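Local coordinates for protein transcriptional regulator, MarR family (Bacillus cereus, PDB 4XRF) that probably binds DNA as a MarR-family winged helix-turn-helix transcription factor and so regulates transcription, at residues K40-Y45 against V89-T94; V66-L71 against E75-Y80; F36-I41 against S62-M67. All blocks are in the same frame, centred on the assembly; numbering follows the deposited sequence. Where two conformers were deposited one is given.

Contact 1: K40-Y45 against V89-T94. With PO4 (phosphate ion), chain C.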
loop_
_atom_site.group_PDB
_atom_site.type_symbol
_atom_site.label_atom_id
_atom_site.label_comp_id
_atom_site.label_asym_id
_atom_site.label_seq_id
_atom_site.Cartn_x
_atom_site.Cartn_y
_atom_site.Cartn_z
ATOM N N LYS A 40 -22.557 9.097 5.548
ATOM C CA LYS A 40 -23.030 10.466 5.324
ATOM C C LYS A 40 -24.285 10.510 4.458
ATOM O O LYS A 40 -25.188 11.292 4.740
ATOM C CB LYS A 40 -21.966 11.363 4.694
ATOM C CG LYS A 40 -20.802 11.679 5.597
ATOM C CD LYS A 40 -19.856 12.682 4.937
ATOM C CE LYS A 40 -20.395 14.110 4.965
ATOM N NZ LYS A 40 -19.353 15.075 4.472
ATOM N N ILE A 41 -24.336 9.689 3.405
ATOM C CA ILE A 41 -25.544 9.597 2.565
ATOM C C ILE A 41 -26.762 9.181 3.403
ATOM O O ILE A 41 -27.822 9.798 3.314
ATOM C CB ILE A 41 -25.365 8.627 1.375
ATOM C CG1 ILE A 41 -24.227 9.106 0.464
ATOM C CG2 ILE A 41 -26.675 8.486 0.590
ATOM C CD1 ILE A 41 -23.891 8.132 -0.651
ATOM N N LEU A 42 -26.594 8.146 4.222
ATOM C CA LEU A 42 -27.678 7.606 5.050
ATOM C C LEU A 42 -28.068 8.559 6.174
ATOM O O LEU A 42 -29.221 8.572 6.598
ATOM C CB LEU A 42 -27.286 6.241 5.631
ATOM C CG LEU A 42 -27.029 5.161 4.583
ATOM C CD1 LEU A 42 -26.403 3.944 5.232
ATOM C CD2 LEU A 42 -28.312 4.790 3.865
ATOM N N ASP A 43 -27.099 9.340 6.660
ATOM C CA ASP A 43 -27.376 10.397 7.628
ATOM C C ASP A 43 -28.198 11.514 6.987
ATOM O O ASP A 43 -29.086 12.078 7.625
ATOM C CB ASP A 43 -26.084 10.985 8.178
ATOM C CG ASP A 43 -26.303 11.811 9.439
ATOM O OD1 ASP A 43 -27.333 11.634 10.120
ATOM O OD2 ASP A 43 -25.424 12.639 9.765
ATOM N N HIS A 44 -27.895 11.828 5.730
ATOM C CA HIS A 44 -28.537 12.931 5.044
ATOM C C HIS A 44 -29.961 12.545 4.625
ATOM O O HIS A 44 -30.916 13.214 5.014
ATOM C CB HIS A 44 -27.673 13.395 3.863
ATOM C CG HIS A 44 -28.265 14.516 3.060
ATOM N ND1 HIS A 44 -27.719 14.935 1.864
ATOM C CD2 HIS A 44 -29.360 15.291 3.264
ATOM C CE1 HIS A 44 -28.448 15.921 1.369
ATOM N NE2 HIS A 44 -29.452 16.154 2.197
ATOM N N TYR A 45 -30.096 11.446 3.882
ATOM C CA TYR A 45 -31.374 11.048 3.303
ATOM C C TYR A 45 -32.147 10.019 4.129
ATOM O O TYR A 45 -33.255 9.650 3.760
ATOM C CB TYR A 45 -31.156 10.501 1.896
ATOM C CG TYR A 45 -30.632 11.525 0.913
ATOM C CD1 TYR A 45 -31.493 12.460 0.310
ATOM C CD2 TYR A 45 -29.292 11.548 0.562
ATOM C CE1 TYR A 45 -31.015 13.396 -0.600
ATOM C CE2 TYR A 45 -28.806 12.477 -0.345
ATOM C CZ TYR A 45 -29.669 13.393 -0.927
ATOM O OH TYR A 45 -29.168 14.309 -1.823
ATOM N N VAL A 89 -34.103 -3.979 -1.270
ATOM C CA VAL A 89 -33.134 -4.037 -0.165
ATOM C C VAL A 89 -32.901 -2.615 0.343
ATOM O O VAL A 89 -32.434 -1.742 -0.409
ATOM C CB VAL A 89 -31.797 -4.654 -0.642
ATOM C CG1 VAL A 89 -30.781 -4.752 0.502
ATOM C CG2 VAL A 89 -32.010 -6.014 -1.304
ATOM N N ILE A 90 -33.241 -2.392 1.612
ATOM C CA ILE A 90 -33.095 -1.092 2.250
ATOM C C ILE A 90 -31.942 -1.089 3.273
ATOM O O ILE A 90 -31.827 -2.007 4.100
ATOM C CB ILE A 90 -34.384 -0.665 2.979
ATOM C CG1 ILE A 90 -35.622 -0.822 2.087
ATOM C CG2 ILE A 90 -34.245 0.753 3.532
ATOM C CD1 ILE A 90 -35.656 0.084 0.883
ATOM N N ILE A 91 -31.116 -0.041 3.212
ATOM C CA ILE A 91 -30.023 0.168 4.153
ATOM C C ILE A 91 -30.337 1.376 5.042
ATOM O O ILE A 91 -30.815 2.416 4.570
ATOM C CB ILE A 91 -28.656 0.368 3.442
ATOM C CG1 ILE A 91 -28.448 -0.657 2.311
ATOM C CG2 ILE A 91 -27.503 0.349 4.445
ATOM C CD1 ILE A 91 -28.561 -2.111 2.723
ATOM N N GLU A 92 -30.056 1.224 6.329
ATOM C CA GLU A 92 -30.417 2.208 7.325
ATOM C C GLU A 92 -29.305 2.348 8.359
ATOM O O GLU A 92 -28.755 1.356 8.809
ATOM C CB GLU A 92 -31.673 1.737 8.033
ATOM C CG GLU A 92 -32.239 2.755 8.988
ATOM C CD GLU A 92 -33.593 2.337 9.516
ATOM O OE1 GLU A 92 -33.653 1.461 10.412
ATOM O OE2 GLU A 92 -34.596 2.883 9.028
ATOM N N LEU A 93 -29.018 3.586 8.749
ATOM C CA LEU A 93 -28.060 3.890 9.813
ATOM C C LEU A 93 -28.585 3.353 11.152
ATOM O O LEU A 93 -29.775 3.488 11.450
ATOM C CB LEU A 93 -27.917 5.402 9.878
ATOM C CG LEU A 93 -26.610 6.139 10.062
ATOM C CD1 LEU A 93 -25.472 5.579 9.213
ATOM C CD2 LEU A 93 -26.883 7.606 9.760
ATOM N N THR A 94 -27.733 2.711 11.943
ATOM C CA THR A 94 -28.131 2.380 13.318
ATOM C C THR A 94 -27.812 3.567 14.235
ATOM O O THR A 94 -27.177 4.537 13.805
ATOM C CB THR A 94 -27.457 1.093 13.849
ATOM O OG1 THR A 94 -26.035 1.255 13.840
ATOM C CG2 THR A 94 -27.830 -0.115 12.995
HETATM P P PO4 C . -19.121 16.130 0.754
HETATM O O1 PO4 C . -20.311 15.304 1.171
HETATM O O2 PO4 C . -18.401 15.445 -0.376
HETATM O O3 PO4 C . -19.609 17.506 0.335
HETATM O O4 PO4 C . -18.183 16.246 1.929
HETATM O O HOH W 1 -30.399 5.902 7.731
#

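Contact 2: V66-L71 against E75-Y80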
loop_
_atom_site.group_PDB
_atom_site.type_symbol
_atom_site.label_atom_id
_atom_site.label_comp_id
_atom_site.label_asym_id
_atom_site.label_seq_id
_atom_site.Cartn_x
_atom_site.Cartn_y
_atom_site.Cartn_z
ATOM N N VAL A 66 -20.645 -5.743 -0.719
ATOM C CA VAL A 66 -19.463 -5.988 0.127
ATOM C C VAL A 66 -19.263 -4.870 1.153
ATOM O O VAL A 66 -19.007 -5.146 2.330
ATOM C CB VAL A 66 -18.175 -6.240 -0.705
ATOM C CG1 VAL A 66 -16.996 -6.624 0.195
ATOM C CG2 VAL A 66 -18.418 -7.354 -1.718
ATOM N N MET A 67 -19.393 -3.618 0.711
ATOM C CA MET A 67 -19.225 -2.460 1.601
ATOM C C MET A 67 -20.210 -2.531 2.755
ATOM O O MET A 67 -19.845 -2.400 3.933
ATOM C CB MET A 67 -19.401 -1.139 0.835
ATOM C CG MET A 67 -18.101 -0.569 0.285
ATOM S SD MET A 67 -18.259 0.803 -0.906
ATOM C CE MET A 67 -18.280 -0.089 -2.460
ATOM N N ILE A 68 -21.465 -2.752 2.404
ATOM C CA ILE A 68 -22.520 -2.871 3.388
ATOM C C ILE A 68 -22.320 -4.057 4.346
ATOM O O ILE A 68 -22.516 -3.896 5.555
ATOM C CB ILE A 68 -23.910 -2.899 2.706
ATOM C CG1 ILE A 68 -24.191 -1.510 2.103
ATOM C CG2 ILE A 68 -24.980 -3.323 3.699
ATOM C CD1 ILE A 68 -25.163 -1.573 0.943
ATOM N N ASP A 69 -21.914 -5.219 3.825
ATOM C CA ASP A 69 -21.532 -6.340 4.698
ATOM C C ASP A 69 -20.503 -5.899 5.765
ATOM O O ASP A 69 -20.597 -6.300 6.915
ATOM C CB ASP A 69 -20.916 -7.493 3.906
ATOM C CG ASP A 69 -21.912 -8.241 3.076
ATOM O OD1 ASP A 69 -23.142 -8.103 3.308
ATOM O OD2 ASP A 69 -21.457 -8.994 2.178
ATOM N N ARG A 70 -19.526 -5.080 5.382
ATOM C CA ARG A 70 -18.500 -4.626 6.349
ATOM C C ARG A 70 -19.063 -3.646 7.388
ATOM O O ARG A 70 -18.679 -3.694 8.561
ATOM C CB ARG A 70 -17.260 -4.035 5.649
ATOM C CG ARG A 70 -16.572 -4.960 4.649
ATOM C CD ARG A 70 -15.841 -6.125 5.299
ATOM N NE ARG A 70 -16.711 -7.239 5.693
ATOM C CZ ARG A 70 -17.166 -8.196 4.875
ATOM N NH1 ARG A 70 -16.851 -8.194 3.581
ATOM N NH2 ARG A 70 -17.953 -9.162 5.344
ATOM N N LEU A 71 -19.969 -2.770 6.956
ATOM C CA LEU A 71 -20.634 -1.813 7.848
ATOM C C LEU A 71 -21.591 -2.522 8.813
ATOM O O LEU A 71 -21.812 -2.038 9.924
ATOM C CB LEU A 71 -21.396 -0.756 7.035
ATOM C CG LEU A 71 -20.871 0.666 6.739
ATOM C CD1 LEU A 71 -19.485 0.979 7.286
ATOM C CD2 LEU A 71 -21.009 1.037 5.273
ATOM N N GLU A 75 -21.593 -2.920 12.796
ATOM C CA GLU A 75 -22.910 -2.653 13.401
ATOM C C GLU A 75 -23.356 -1.209 13.172
ATOM O O GLU A 75 -24.064 -0.624 14.000
ATOM C CB GLU A 75 -22.890 -2.975 14.907
ATOM C CG GLU A 75 -23.102 -4.447 15.233
ATOM C CD GLU A 75 -22.647 -4.813 16.635
ATOM O OE1 GLU A 75 -22.448 -3.906 17.477
ATOM O OE2 GLU A 75 -22.479 -6.020 16.905
ATOM N N LEU A 76 -22.925 -0.629 12.061
ATOM C CA LEU A 76 -23.170 0.788 11.824
ATOM C C LEU A 76 -24.422 1.033 10.982
ATOM O O LEU A 76 -24.990 2.122 11.016
ATOM C CB LEU A 76 -21.936 1.468 11.213
ATOM C CG LEU A 76 -20.631 1.390 12.026
ATOM C CD1 LEU A 76 -19.466 2.024 11.264
ATOM C CD2 LEU A 76 -20.792 2.043 13.401
ATOM N N VAL A 77 -24.813 0.029 10.204
ATOM C CA VAL A 77 -26.051 0.078 9.423
ATOM C C VAL A 77 -26.827 -1.217 9.621
ATOM O O VAL A 77 -26.260 -2.204 10.088
ATOM C CB VAL A 77 -25.793 0.277 7.901
ATOM C CG1 VAL A 77 -24.984 1.547 7.629
ATOM C CG2 VAL A 77 -25.118 -0.942 7.281
ATOM N N GLU A 78 -28.118 -1.192 9.281
ATOM C CA GLU A 78 -28.914 -2.400 9.191
ATOM C C GLU A 78 -29.445 -2.551 7.760
ATOM O O GLU A 78 -29.809 -1.561 7.107
ATOM C CB GLU A 78 -30.054 -2.356 10.212
ATOM C CG GLU A 78 -30.523 -3.718 10.702
ATOM C CD GLU A 78 -30.753 -3.731 12.204
ATOM O OE1 GLU A 78 -29.764 -3.680 12.962
ATOM O OE2 GLU A 78 -31.923 -3.788 12.629
ATOM N N ARG A 79 -29.447 -3.786 7.269
ATOM C CA ARG A 79 -29.996 -4.120 5.971
ATOM C C ARG A 79 -31.262 -4.924 6.218
ATOM O O ARG A 79 -31.307 -5.779 7.100
ATOM C CB ARG A 79 -29.011 -4.955 5.154
ATOM C CG ARG A 79 -29.583 -5.523 3.854
ATOM C CD ARG A 79 -28.453 -5.946 2.923
ATOM N NE ARG A 79 -27.593 -6.946 3.553
ATOM C CZ ARG A 79 -26.317 -7.161 3.253
ATOM N NH1 ARG A 79 -25.689 -6.431 2.328
ATOM N NH2 ARG A 79 -25.666 -8.120 3.896
ATOM N N TYR A 80 -32.293 -4.620 5.449
ATOM C CA TYR A 80 -33.495 -5.417 5.471
ATOM C C TYR A 80 -34.175 -5.369 4.107
ATOM O O TYR A 80 -33.859 -4.528 3.254
ATOM C CB TYR A 80 -34.442 -4.967 6.594
ATOM C CG TYR A 80 -35.026 -3.593 6.381
ATOM C CD1 TYR A 80 -34.327 -2.446 6.776
ATOM C CD2 TYR A 80 -36.278 -3.442 5.789
ATOM C CE1 TYR A 80 -34.864 -1.182 6.583
ATOM C CE2 TYR A 80 -36.826 -2.189 5.585
ATOM C CZ TYR A 80 -36.117 -1.065 5.988
ATOM O OH TYR A 80 -36.671 0.176 5.771
#

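Contact 3: F36-I41 against S62-M67. With PO4 (phosphate ion), chain C; SO4 (sulfate ion), chain K.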
loop_
_atom_site.group_PDB
_atom_site.type_symbol
_atom_site.label_atom_id
_atom_site.label_comp_id
_atom_site.label_asym_id
_atom_site.label_seq_id
_atom_site.Cartn_x
_atom_site.Cartn_y
_atom_site.Cartn_z
ATOM N N PHE A 36 -17.269 5.932 5.092
ATOM C CA PHE A 36 -17.646 7.205 5.695
ATOM C C PHE A 36 -18.686 7.906 4.821
ATOM O O PHE A 36 -19.705 8.365 5.326
ATOM C CB PHE A 36 -16.416 8.108 5.924
ATOM C CG PHE A 36 -16.746 9.475 6.476
ATOM C CD1 PHE A 36 -17.598 9.630 7.573
ATOM C CD2 PHE A 36 -16.144 10.612 5.947
ATOM C CE1 PHE A 36 -17.885 10.887 8.086
ATOM C CE2 PHE A 36 -16.408 11.879 6.482
ATOM C CZ PHE A 36 -17.299 12.012 7.542
ATOM N N TYR A 37 -18.423 7.978 3.517
ATOM C CA TYR A 37 -19.354 8.619 2.595
ATOM C C TYR A 37 -20.700 7.914 2.552
ATOM O O TYR A 37 -21.734 8.568 2.525
ATOM C CB TYR A 37 -18.799 8.766 1.171
ATOM C CG TYR A 37 -19.590 9.817 0.446
ATOM C CD1 TYR A 37 -19.458 11.163 0.791
ATOM C CD2 TYR A 37 -20.511 9.480 -0.512
ATOM C CE1 TYR A 37 -20.225 12.139 0.164
ATOM C CE2 TYR A 37 -21.265 10.447 -1.145
ATOM C CZ TYR A 37 -21.114 11.770 -0.796
ATOM O OH TYR A 37 -21.868 12.732 -1.429
ATOM N N ILE A 38 -20.695 6.588 2.558
ATOM C CA ILE A 38 -21.946 5.845 2.710
ATOM C C ILE A 38 -22.749 6.301 3.933
ATOM O O ILE A 38 -23.937 6.617 3.813
ATOM C CB ILE A 38 -21.736 4.313 2.690
ATOM C CG1 ILE A 38 -21.397 3.863 1.253
ATOM C CG2 ILE A 38 -23.012 3.571 3.123
ATOM C CD1 ILE A 38 -20.747 2.489 1.158
ATOM N N LEU A 39 -22.116 6.317 5.101
ATOM C CA LEU A 39 -22.782 6.769 6.318
ATOM C C LEU A 39 -23.310 8.214 6.210
ATOM O O LEU A 39 -24.392 8.507 6.734
ATOM C CB LEU A 39 -21.853 6.643 7.550
ATOM C CG LEU A 39 -21.374 5.229 7.933
ATOM C CD1 LEU A 39 -20.562 5.282 9.221
ATOM C CD2 LEU A 39 -22.540 4.256 8.091
ATOM N N LYS A 40 -22.557 9.097 5.548
ATOM C CA LYS A 40 -23.030 10.466 5.324
ATOM C C LYS A 40 -24.285 10.510 4.458
ATOM O O LYS A 40 -25.188 11.292 4.740
ATOM C CB LYS A 40 -21.966 11.363 4.694
ATOM C CG LYS A 40 -20.802 11.679 5.597
ATOM C CD LYS A 40 -19.856 12.682 4.937
ATOM C CE LYS A 40 -20.395 14.110 4.965
ATOM N NZ LYS A 40 -19.353 15.075 4.472
ATOM N N ILE A 41 -24.336 9.689 3.405
ATOM C CA ILE A 41 -25.544 9.597 2.565
ATOM C C ILE A 41 -26.762 9.181 3.403
ATOM O O ILE A 41 -27.822 9.798 3.314
ATOM C CB ILE A 41 -25.365 8.627 1.375
ATOM C CG1 ILE A 41 -24.227 9.106 0.464
ATOM C CG2 ILE A 41 -26.675 8.486 0.590
ATOM C CD1 ILE A 41 -23.891 8.132 -0.651
ATOM N N SER A 62 -23.162 -5.112 -6.710
ATOM C CA SER A 62 -22.293 -6.120 -6.083
ATOM C C SER A 62 -21.143 -5.530 -5.268
ATOM O O SER A 62 -20.683 -6.145 -4.305
ATOM C CB SER A 62 -21.712 -7.057 -7.152
ATOM O OG SER A 62 -20.493 -6.525 -7.666
ATOM N N ALA A 63 -20.667 -4.351 -5.668
ATOM C CA ALA A 63 -19.611 -3.666 -4.950
ATOM C C ALA A 63 -20.162 -3.057 -3.663
ATOM O O ALA A 63 -19.515 -3.096 -2.618
ATOM C CB ALA A 63 -18.973 -2.601 -5.829
ATOM N N ILE A 64 -21.374 -2.514 -3.732
ATOM C CA ILE A 64 -21.981 -1.912 -2.547
ATOM C C ILE A 64 -22.334 -2.992 -1.515
ATOM O O ILE A 64 -22.226 -2.758 -0.304
ATOM C CB ILE A 64 -23.182 -1.005 -2.914
ATOM C CG1 ILE A 64 -23.157 0.294 -2.117
ATOM C CG2 ILE A 64 -24.498 -1.687 -2.659
ATOM C CD1 ILE A 64 -22.073 1.266 -2.518
ATOM N N THR A 65 -22.686 -4.182 -2.004
ATOM C CA THR A 65 -23.012 -5.333 -1.155
ATOM C C THR A 65 -21.865 -5.649 -0.197
ATOM O O THR A 65 -22.088 -5.778 1.003
ATOM C CB THR A 65 -23.409 -6.575 -1.979
ATOM O OG1 THR A 65 -24.649 -6.314 -2.634
ATOM C CG2 THR A 65 -23.602 -7.815 -1.087
ATOM N N VAL A 66 -20.645 -5.743 -0.719
ATOM C CA VAL A 66 -19.463 -5.988 0.127
ATOM C C VAL A 66 -19.263 -4.870 1.153
ATOM O O VAL A 66 -19.007 -5.146 2.330
ATOM C CB VAL A 66 -18.175 -6.240 -0.705
ATOM C CG1 VAL A 66 -16.996 -6.624 0.195
ATOM C CG2 VAL A 66 -18.418 -7.354 -1.718
ATOM N N MET A 67 -19.393 -3.618 0.711
ATOM C CA MET A 67 -19.225 -2.460 1.601
ATOM C C MET A 67 -20.210 -2.531 2.755
ATOM O O MET A 67 -19.845 -2.400 3.933
ATOM C CB MET A 67 -19.401 -1.139 0.835
ATOM C CG MET A 67 -18.101 -0.569 0.285
ATOM S SD MET A 67 -18.259 0.803 -0.906
ATOM C CE MET A 67 -18.280 -0.089 -2.460
HETATM P P PO4 C . -19.121 16.130 0.754
HETATM O O1 PO4 C . -20.311 15.304 1.171
HETATM O O2 PO4 C . -18.401 15.445 -0.376
HETATM O O3 PO4 C . -19.609 17.506 0.335
HETATM O O4 PO4 C . -18.183 16.246 1.929
HETATM S S SO4 K . -25.106 12.585 -2.748
HETATM O O1 SO4 K . -25.725 12.405 -4.094
HETATM O O2 SO4 K . -25.988 11.953 -1.731
HETATM O O3 SO4 K . -24.988 14.028 -2.421
HETATM O O4 SO4 K . -23.774 11.916 -2.790
#

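Contact 1: K40-Y45 against V89-T94
Leu42 and Leu93 meet where the last turns of helix 33-45 run nearly at right angles (87°) past strand 89-93, with 7.9 Å between the two axes. Followed outward, Leu42 starts with CB against CD1 of Leu93, 4.1 Å away. CG lies anti to the carbonyl carbon (chi1 -62°), and from it the two methyls reach the strand at Ile91: Leu42 CD1 packs on Ile91 CG2 at 3.8 Å, while Leu42 CD2 lies 3.5 Å from the backbone O of Ile91. The strand belongs to the small antiparallel sheet of the winged helix-turn-helix fold, in which 89-93 is the middle strand, so the leucine packs helix 33-45 against the central strand of the sheet. Leu93 answers with its other branch, its CD2 lying 3.5 Å from Asp43 CA and also touching CB of that residue. No direct hydrogen bond joins the segments, but one water bridges them, donating a hydrogen bond to Leu42 O (3.1 Å) and accepting one from Leu93 N (2.9 Å). On a different side of the helix, Lys40 reaches a phosphate ion through NZ and forms a salt bridge with Asp5 of the second subunit.

Contact 2: V66-L71 against E75-Y80
Arg79 holds its CG anti to the backbone N and bends at chi3 (58°), which carries its guanidinium across to helix 61-73; Asp69, with CG beside its own backbone N, brings its carboxylate to meet it. The contact spans the turn from helix 61-73, the second helix of the helix-turn-helix and in this family the usual DNA-recognition helix, into strand 77-81, the first long strand of the wing, and the packing of one on the other. Asp69 OD1 takes both terminal nitrogens in a salt bridge. Arg79 NH2 meets Asp69 OD1 at 2.6 Å and 163°, close to the guanidinium plane; the bond from Arg79 NH1 to Asp69 OD1 is weak, at 3.2 Å. Carboxylate and guanidinium planes stand 88° apart, in keeping with a single oxygen serving both nitrogens rather than a side-by-side pair. Ile68 CG2 packs obliquely on the same group, 3.5 Å from Arg79 NH1. Deeper in, Leu71 CB touches Val77 CG2 at 3.7 Å, and the side chains of Leu71 and Leu76 cross at about a right angle through their CD1 methyls. Glu75, with positive phi, ends the helix in a Schellman motif. Its neighbour seals the turn: Leu76 N gives a hydrogen bond to Leu71 O at 2.8 Å, nearly in line with the carbonyl bond.

Contact 3: F36-I41 against S62-M67
Within the winged helix-turn-helix domain, helix 33-45 packs on helix 61-73, the probable recognition helix. The contact is small, burying 96 Å² in all, and is made by the CD1 methyls of Ile38 and Ile64 and by the flank of Met67. Ile38 CD1 is the meeting point: with CG1 anti to the carbonyl carbon (chi1 -72°) and CD1 extended beyond it (chi2 162°), the methyl reaches across to helix 61-73. Ile38 CD1 lies 3.6 Å from Met67 SD and 3.9 Å from Met67 CB, so it runs alongside the methionine chain from CB to SD; that chain bends at chi3 (-92°). Ile38 CD1 also meets Ile64 CD1 at 4.1 Å, so one isoleucine end bears on two residues a helical turn apart. No hydrogen bond crosses between the segments.

Two anions lie near Tyr37. Tyr37 OH is 2.5 Å from O4 of a sulfate ion, doubtfully short for a hydrogen bond; Lys56 of the same chain and Lys6 of the second subunit also bind this sulfate. O1 of the phosphate held by Lys40 approaches the ring edge, 3.3 Å from Tyr37 CE1. Both anions probably come from the crystallisation liquor. Phe36 packs on Val101, Ala104 and Met105 of helix 95-106, and Lys40 CD lies over one face of its ring. Helix 50-57 touches both sides of the contact, with Met57 against Tyr37 and Ile64, and Leu53 against Ile41, while Leu39 reaches Leu76 in the turn before strand 77-81.

In the fold
All three contacts lie in one winged helix-turn-helix domain, their centres 8 to 10 Å apart. Contacts 1 and 3 both use helix 33-45, contacts 2 and 3 both use helix 61-73, and contacts 1 and 2 meet in the sheet, where strands 89-93 and 77-81 are neighbours. Leu39 ties them together, its CD2 lying 3.4 Å from Leu93 CD1 of contact 1 and 3.7 Å from Val77 CG1 of contact 2. Thr94 OG1 bonds Glu75 O at 2.7 Å, joining the ends of contacts 1 and 2. A bound lauric acid lies about 11 Å from the side chain of Met67 in contact 3, and a nickel ion about 10 Å from that of Ile91 in contact 1.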